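Local coordinates for protein pid-3 (Caenorhabditis elegans, PDB 7OCX) that pairs through its RNA recognition motif domain with TOFU-6 and probably acts in piRNA (21U RNA) biogenesis as part of the PETISCO complex, at residues L15-Y20 with Q31-Y36; G19-L24 with K69-N74; N39-T44 with A49-E54. All coordinates share one frame; numbering follows the deposited sequence.

Interaction 1 of 3, residues L15-Y20 with Q31-Y36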
# COMPACT_ATOMS: atom_id res chain seq x y z
N LEU B 15 -16.37 3.81 2.77
CA LEU B 15 -16.38 2.44 3.21
C LEU B 15 -15.92 2.37 4.66
O LEU B 15 -15.32 3.31 5.19
CB LEU B 15 -15.53 1.56 2.31
CG LEU B 15 -14.02 1.81 2.20
CD1 LEU B 15 -13.32 1.36 3.44
CD2 LEU B 15 -13.57 1.02 0.99
N LYS B 16 -16.28 1.27 5.29
CA LYS B 16 -15.83 0.88 6.61
C LYS B 16 -14.80 -0.22 6.45
O LYS B 16 -15.00 -1.14 5.67
CB LYS B 16 -16.97 0.34 7.48
CG LYS B 16 -18.07 1.31 7.85
CD LYS B 16 -18.86 0.80 9.06
CE LYS B 16 -20.31 1.32 9.07
NZ LYS B 16 -21.31 0.32 9.57
N ILE B 17 -13.70 -0.12 7.19
CA ILE B 17 -12.67 -1.15 7.20
C ILE B 17 -12.28 -1.43 8.64
O ILE B 17 -12.16 -0.50 9.45
CB ILE B 17 -11.46 -0.74 6.34
CG1 ILE B 17 -10.38 -1.83 6.37
CG2 ILE B 17 -10.90 0.62 6.78
CD1 ILE B 17 -9.40 -1.71 5.23
N SER B 18 -12.10 -2.71 8.99
CA SER B 18 -11.79 -3.08 10.36
C SER B 18 -11.01 -4.39 10.34
O SER B 18 -10.97 -5.08 9.32
CB SER B 18 -13.06 -3.21 11.21
OG SER B 18 -13.94 -4.22 10.76
N GLY B 19 -10.34 -4.68 11.46
CA GLY B 19 -9.65 -5.93 11.63
C GLY B 19 -8.14 -5.89 11.46
O GLY B 19 -7.49 -6.89 11.78
N TYR B 20 -7.60 -4.78 10.94
CA TYR B 20 -6.18 -4.64 10.73
C TYR B 20 -5.46 -4.41 12.05
O TYR B 20 -6.08 -4.18 13.09
CB TYR B 20 -5.90 -3.48 9.78
CG TYR B 20 -6.63 -2.22 10.14
CD1 TYR B 20 -6.23 -1.41 11.18
CD2 TYR B 20 -7.80 -1.86 9.45
CE1 TYR B 20 -6.92 -0.24 11.52
CE2 TYR B 20 -8.52 -0.71 9.79
CZ TYR B 20 -8.07 0.10 10.82
OH TYR B 20 -8.76 1.24 11.13
N GLN B 31 -2.43 2.41 2.93
CA GLN B 31 -1.60 1.40 2.28
C GLN B 31 -2.34 0.07 2.12
O GLN B 31 -2.13 -0.64 1.13
CB GLN B 31 -0.29 1.23 3.06
CG GLN B 31 0.64 2.47 2.99
CD GLN B 31 1.87 2.33 3.87
OE1 GLN B 31 1.76 1.89 5.02
NE2 GLN B 31 3.02 2.80 3.40
N LEU B 32 -3.21 -0.28 3.07
CA LEU B 32 -4.02 -1.49 2.93
C LEU B 32 -4.91 -1.45 1.68
O LEU B 32 -5.25 -2.51 1.11
CB LEU B 32 -4.91 -1.69 4.15
CG LEU B 32 -4.27 -1.94 5.52
CD1 LEU B 32 -5.37 -1.96 6.59
CD2 LEU B 32 -3.49 -3.22 5.45
N LEU B 33 -5.30 -0.25 1.25
CA LEU B 33 -6.24 -0.05 0.17
C LEU B 33 -5.59 0.25 -1.17
O LEU B 33 -6.31 0.57 -2.13
CB LEU B 33 -7.20 1.09 0.53
CG LEU B 33 -8.06 0.81 1.75
CD1 LEU B 33 -8.76 2.07 2.26
CD2 LEU B 33 -9.15 -0.26 1.48
N THR B 34 -4.26 0.17 -1.26
CA THR B 34 -3.57 0.29 -2.53
C THR B 34 -4.23 -0.63 -3.55
O THR B 34 -4.44 -1.82 -3.26
CB THR B 34 -2.11 -0.10 -2.38
OG1 THR B 34 -1.55 0.73 -1.37
CG2 THR B 34 -1.34 0.10 -3.68
N PRO B 35 -4.50 -0.14 -4.78
CA PRO B 35 -4.12 1.16 -5.35
C PRO B 35 -5.21 2.24 -5.36
O PRO B 35 -5.03 3.24 -6.02
CB PRO B 35 -3.76 0.78 -6.79
CG PRO B 35 -4.80 -0.27 -7.13
CD PRO B 35 -5.05 -1.04 -5.82
N TYR B 36 -6.33 2.03 -4.65
CA TYR B 36 -7.47 2.93 -4.76
C TYR B 36 -7.17 4.30 -4.14
O TYR B 36 -6.37 4.43 -3.21
CB TYR B 36 -8.72 2.29 -4.12
CG TYR B 36 -9.02 0.99 -4.82
CD1 TYR B 36 -9.55 1.00 -6.11
CD2 TYR B 36 -8.72 -0.24 -4.24
CE1 TYR B 36 -9.79 -0.17 -6.79
CE2 TYR B 36 -8.95 -1.41 -4.92
CZ TYR B 36 -9.49 -1.37 -6.20
OH TYR B 36 -9.73 -2.52 -6.89
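L32 and L33 send their methyls toward I17 and Y20, on strand 14-18 and the loop that follows. Every contact across the two segments is apolar. The shortest is L32 CD1 to Y20 CB, 3.6 Å. The same methyl lies 3.8 Å from both CG and CD2 of the Y20 ring, which it approaches obliquely at the root, the two side chains crossing at about a right angle. Y20 keeps CG between its backbone N and carbonyl carbon (chi1 48°), a torsion that holds the root of the ring beside the leucine. On the strand, CG1 of I17 extends away from its own backbone N (chi1 179°), carrying CD1 out to L33 CD2 at 4.0 Å and more loosely to L32 CD1 at 4.3 Å. I17 and L33 slide past each other in opposite directions.

The hydrogen bonds lie within residues 31-36. Q31 O accepts from T34 OG1 (2.9 Å) and from T34 N (3.3 Å), both on the same face of its plane, so one oxygen is gripped twice. Y36 N bonds to L33 O at 2.9 Å, beyond the cis peptide bond before P35, and CD of that proline lies over one face of the Y36 ring, toward its rim. Y36 OH bonds to D65 on helix 56-66, and Q31 NE2 reaches Y36 O and A30 O of the second subunit.

I17 and L33 also touch L77 and F66 respectively, so the patch continues into the core between sheet and helices. With no polar pairing across it, the contact relies on shape and exclusion of water, while the polar groups bond within residues 31-36 or, as with Q31 NE2 and Y36 O, across to the second subunit.

Interaction 2 of 3, residues G19-L24 with K69-N74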
# COMPACT_ATOMS: atom_id res chain seq x y z
N GLY B 19 -10.34 -4.68 11.46
CA GLY B 19 -9.65 -5.93 11.63
C GLY B 19 -8.14 -5.89 11.46
O GLY B 19 -7.49 -6.89 11.78
N TYR B 20 -7.60 -4.78 10.94
CA TYR B 20 -6.18 -4.64 10.73
C TYR B 20 -5.46 -4.41 12.05
O TYR B 20 -6.08 -4.18 13.09
CB TYR B 20 -5.90 -3.48 9.78
CG TYR B 20 -6.63 -2.22 10.14
CD1 TYR B 20 -6.23 -1.41 11.18
CD2 TYR B 20 -7.80 -1.86 9.45
CE1 TYR B 20 -6.92 -0.24 11.52
CE2 TYR B 20 -8.52 -0.71 9.79
CZ TYR B 20 -8.07 0.10 10.82
OH TYR B 20 -8.76 1.24 11.13
N PRO B 21 -4.13 -4.46 12.04
CA PRO B 21 -3.41 -4.35 13.31
C PRO B 21 -3.66 -3.01 13.98
O PRO B 21 -3.77 -1.96 13.33
CB PRO B 21 -1.94 -4.53 12.91
CG PRO B 21 -2.00 -5.33 11.65
CD PRO B 21 -3.26 -4.88 10.94
N GLY B 22 -3.71 -3.05 15.31
CA GLY B 22 -4.18 -1.93 16.09
C GLY B 22 -3.21 -0.75 16.13
O GLY B 22 -3.60 0.34 16.55
N MET B 23 -1.98 -0.94 15.71
CA MET B 23 -1.05 0.19 15.72
C MET B 23 -1.04 0.97 14.42
O MET B 23 -0.30 1.95 14.31
CB MET B 23 0.36 -0.29 16.08
CG MET B 23 1.22 -0.86 14.95
SD MET B 23 0.80 -2.54 14.39
CE MET B 23 0.39 -3.38 15.92
N LEU B 24 -1.86 0.61 13.43
CA LEU B 24 -1.76 1.30 12.14
C LEU B 24 -2.19 2.75 12.25
O LEU B 24 -3.15 3.08 12.97
CB LEU B 24 -2.61 0.61 11.08
CG LEU B 24 -2.19 -0.71 10.47
CD1 LEU B 24 -3.02 -0.87 9.20
CD2 LEU B 24 -0.76 -0.76 10.11
N LYS B 69 -10.08 -10.56 3.58
CA LYS B 69 -8.67 -10.78 3.32
C LYS B 69 -7.93 -11.13 4.60
O LYS B 69 -8.00 -10.40 5.60
CB LYS B 69 -8.05 -9.53 2.71
CG LYS B 69 -6.59 -9.69 2.33
CD LYS B 69 -6.10 -8.45 1.56
CE LYS B 69 -4.61 -8.48 1.21
NZ LYS B 69 -4.33 -7.35 0.26
N LYS B 70 -7.19 -12.23 4.54
CA LYS B 70 -6.29 -12.67 5.61
C LYS B 70 -5.00 -11.85 5.50
O LYS B 70 -4.18 -12.09 4.61
CB LYS B 70 -6.02 -14.16 5.51
CG LYS B 70 -5.15 -14.72 6.63
CD LYS B 70 -5.62 -16.11 7.06
CE LYS B 70 -4.78 -17.26 6.50
NZ LYS B 70 -3.31 -17.04 6.57
N LEU B 71 -4.83 -10.88 6.39
CA LEU B 71 -3.57 -10.14 6.42
C LEU B 71 -2.44 -10.97 6.99
O LEU B 71 -1.30 -10.89 6.51
CB LEU B 71 -3.73 -8.84 7.21
CG LEU B 71 -4.69 -7.79 6.65
CD1 LEU B 71 -4.76 -6.58 7.59
CD2 LEU B 71 -4.25 -7.38 5.25
N ASP B 72 -2.72 -11.75 8.02
CA ASP B 72 -1.77 -12.69 8.61
C ASP B 72 -2.63 -13.57 9.52
O ASP B 72 -3.85 -13.41 9.59
CB ASP B 72 -0.60 -11.94 9.29
CG ASP B 72 -0.99 -11.10 10.50
OD1 ASP B 72 -2.08 -11.28 11.06
OD2 ASP B 72 -0.17 -10.21 10.88
N ARG B 73 -1.99 -14.54 10.16
CA ARG B 73 -2.77 -15.49 10.94
C ARG B 73 -3.49 -14.85 12.12
O ARG B 73 -4.30 -15.52 12.77
CB ARG B 73 -1.85 -16.61 11.41
CG ARG B 73 -0.66 -16.14 12.23
CD ARG B 73 0.04 -17.34 12.84
NE ARG B 73 1.15 -16.97 13.70
CZ ARG B 73 2.42 -17.07 13.36
NH1 ARG B 73 2.78 -17.49 12.15
NH2 ARG B 73 3.36 -16.75 14.24
N ASN B 74 -3.25 -13.58 12.41
CA ASN B 74 -3.90 -12.92 13.52
C ASN B 74 -4.88 -11.85 13.09
O ASN B 74 -5.54 -11.27 13.96
CB ASN B 74 -2.84 -12.30 14.44
CG ASN B 74 -1.98 -13.31 15.10
OD1 ASN B 74 -2.48 -14.25 15.72
ND2 ASN B 74 -0.68 -13.17 14.94
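The pyrrolidine ring of P21 presents its CD corner to L71 CD1 at 4.0 Å, the two side chains crossing obliquely. The aromatic ring of Y20 leads away from residues 69-74, so L71 meets its root instead: CD1 is 4.0 Å from Y20 CB and equally far from Y20 CA. One leucine methyl thus bridges two consecutive residues, and it makes all the close contacts between the two segments. With CG of L71 anti to its carbonyl carbon (chi1 -64°), the side chain reaches from the edge strand 70-72 to the loop after strand 14-18. L71 also packs on L77 of the adjoining strand 75-81.

The carboxylate of D72 is also flat; its OD1 accepts N74 N at 2.9 Å from above the carboxylate plane, 39° out of it, which closes an Asx turn; OD1 also bonds ND1 of H75. Within residues 19-24, L24 N bonds P21 O at 3.2 Å in a type I turn. TOFU-6 borders both segments: R73 forms a salt bridge with D71 of that chain, N74 ND2 bonds its D16, and P21 packs on its L14.

L71 and D72 both face H75, a classic beta bulge at the start of strand 75-81. A short edge strand turning back through an Asx turn into the last main strand fits the RNA recognition motif, in which an extra hairpin can precede the final strand.

Interaction 3 of 3, residues N39-T44 with A49-E54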
# COMPACT_ATOMS: atom_id res chain seq x y z
N ASN B 39 -9.13 9.80 -0.20
CA ASN B 39 -9.21 11.24 0.02
C ASN B 39 -9.38 11.63 1.47
O ASN B 39 -9.23 12.80 1.81
CB ASN B 39 -10.37 11.81 -0.78
CG ASN B 39 -10.10 11.78 -2.25
OD1 ASN B 39 -8.96 11.98 -2.68
ND2 ASN B 39 -11.13 11.50 -3.03
N GLY B 40 -9.72 10.69 2.33
CA GLY B 40 -9.87 11.05 3.73
C GLY B 40 -10.06 9.81 4.56
O GLY B 40 -10.59 8.82 4.08
N ILE B 41 -9.59 9.84 5.80
CA ILE B 41 -9.75 8.70 6.69
C ILE B 41 -10.12 9.23 8.07
O ILE B 41 -9.45 10.12 8.59
CB ILE B 41 -8.48 7.84 6.80
CG1 ILE B 41 -8.08 7.29 5.44
CG2 ILE B 41 -8.73 6.73 7.82
CD1 ILE B 41 -6.79 6.46 5.44
N THR B 42 -11.17 8.66 8.65
CA THR B 42 -11.57 8.93 10.02
C THR B 42 -11.40 7.65 10.84
O THR B 42 -12.12 6.68 10.62
CB THR B 42 -13.00 9.44 10.09
OG1 THR B 42 -13.13 10.64 9.33
CG2 THR B 42 -13.39 9.72 11.52
N ILE B 43 -10.46 7.67 11.78
CA ILE B 43 -10.27 6.52 12.66
C ILE B 43 -11.43 6.46 13.64
O ILE B 43 -11.89 7.48 14.18
CB ILE B 43 -8.90 6.63 13.35
CG1 ILE B 43 -7.80 6.28 12.34
CG2 ILE B 43 -8.80 5.70 14.54
CD1 ILE B 43 -6.38 6.43 12.85
N THR B 44 -11.94 5.25 13.85
CA THR B 44 -13.09 5.01 14.71
C THR B 44 -12.76 4.02 15.82
O THR B 44 -13.64 3.64 16.59
CB THR B 44 -14.27 4.48 13.89
OG1 THR B 44 -13.94 3.19 13.36
CG2 THR B 44 -14.60 5.44 12.76
N ALA B 49 -11.84 2.00 10.84
CA ALA B 49 -11.89 3.36 10.33
C ALA B 49 -13.00 3.47 9.29
O ALA B 49 -13.56 2.47 8.82
CB ALA B 49 -10.55 3.77 9.72
N VAL B 50 -13.34 4.71 8.96
CA VAL B 50 -14.21 5.01 7.83
C VAL B 50 -13.37 5.77 6.81
O VAL B 50 -12.66 6.71 7.16
CB VAL B 50 -15.45 5.81 8.26
CG1 VAL B 50 -16.17 6.25 7.00
CG2 VAL B 50 -16.38 5.01 9.18
N VAL B 51 -13.44 5.36 5.54
CA VAL B 51 -12.53 5.84 4.51
C VAL B 51 -13.34 6.42 3.37
O VAL B 51 -14.30 5.79 2.92
CB VAL B 51 -11.61 4.72 3.99
CG1 VAL B 51 -10.74 5.23 2.87
CG2 VAL B 51 -10.84 4.14 5.13
N ALA B 52 -12.96 7.60 2.90
CA ALA B 52 -13.53 8.17 1.69
C ALA B 52 -12.58 7.88 0.54
O ALA B 52 -11.42 8.29 0.58
CB ALA B 52 -13.79 9.66 1.85
N LEU B 53 -13.05 7.12 -0.44
CA LEU B 53 -12.34 6.86 -1.68
C LEU B 53 -12.86 7.82 -2.74
O LEU B 53 -13.80 8.59 -2.51
CB LEU B 53 -12.50 5.41 -2.12
CG LEU B 53 -12.04 4.26 -1.22
CD1 LEU B 53 -12.28 2.96 -1.93
CD2 LEU B 53 -10.56 4.43 -0.88
N GLU B 54 -12.28 7.76 -3.92
CA GLU B 54 -12.60 8.76 -4.94
C GLU B 54 -14.07 8.67 -5.39
O GLU B 54 -14.71 9.70 -5.63
CB GLU B 54 -11.65 8.57 -6.13
CG GLU B 54 -11.80 9.53 -7.30
CD GLU B 54 -11.63 10.97 -6.91
OE1 GLU B 54 -11.08 11.24 -5.82
OE2 GLU B 54 -12.04 11.85 -7.71
O HOH W 1 -13.88 11.21 -1.90
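N39 turns CG to the side of its backbone N (chi1 -70°), while E54 carries CG anti to its own N and then bends at chi2 (58°), bringing amide and carboxylate together with planes nearly perpendicular. N39 ND2 meets E54 OE1 at 2.8 Å, almost straight (170°), in the amide plane and nearly along the C-O axis of the acceptor. A water bridges the same ND2 to L53 O, and N39 OD1 accepts from R37. Replacing N39 by an alanine is likely to leave E54 OE1 without its amide mate and the water with one anchor fewer.

Along the strands, A52 N to G40 O, T42 N to V50 O and V50 N to T42 O are each 2.9 Å. N39 N also reaches A52 O at 2.9 Å, with a weak second bond from G40 N, so N39 and G40 share one partner in a classic beta bulge. I41 CG2 meets A49 CB at 4.0 Å and I41 CG1 lies alongside V51 CG2, on the face covered by helix 26-32. T42, V50 and A52 line the other face, where M5 packs. This antiparallel hairpin is the second and third strands of an RNA recognition motif.

Interaction 1 is the buried core contact, its centre about 4 Å from that of the chain; interaction 2, with its centre about 13 Å from the same point, is peripheral and ends at TOFU-6, while interaction 3 spans core and edge. The first two share Y20 and meet where L32 CD2 approaches L71 CD1, extending the apolar layer from helix 26-32 to strand 70-72, an outer strand of this chain's sheet. Interactions 1 and 3 join through neighbouring strands, with probable backbone bonds in which V51 N and A49 N donate to L15 O and I17 O. Chemistry follows place: methyl packing alone joins the segments in interactions 1 and 2, whereas main-chain hydrogen bonds and one polar side-chain pair hold interaction 3.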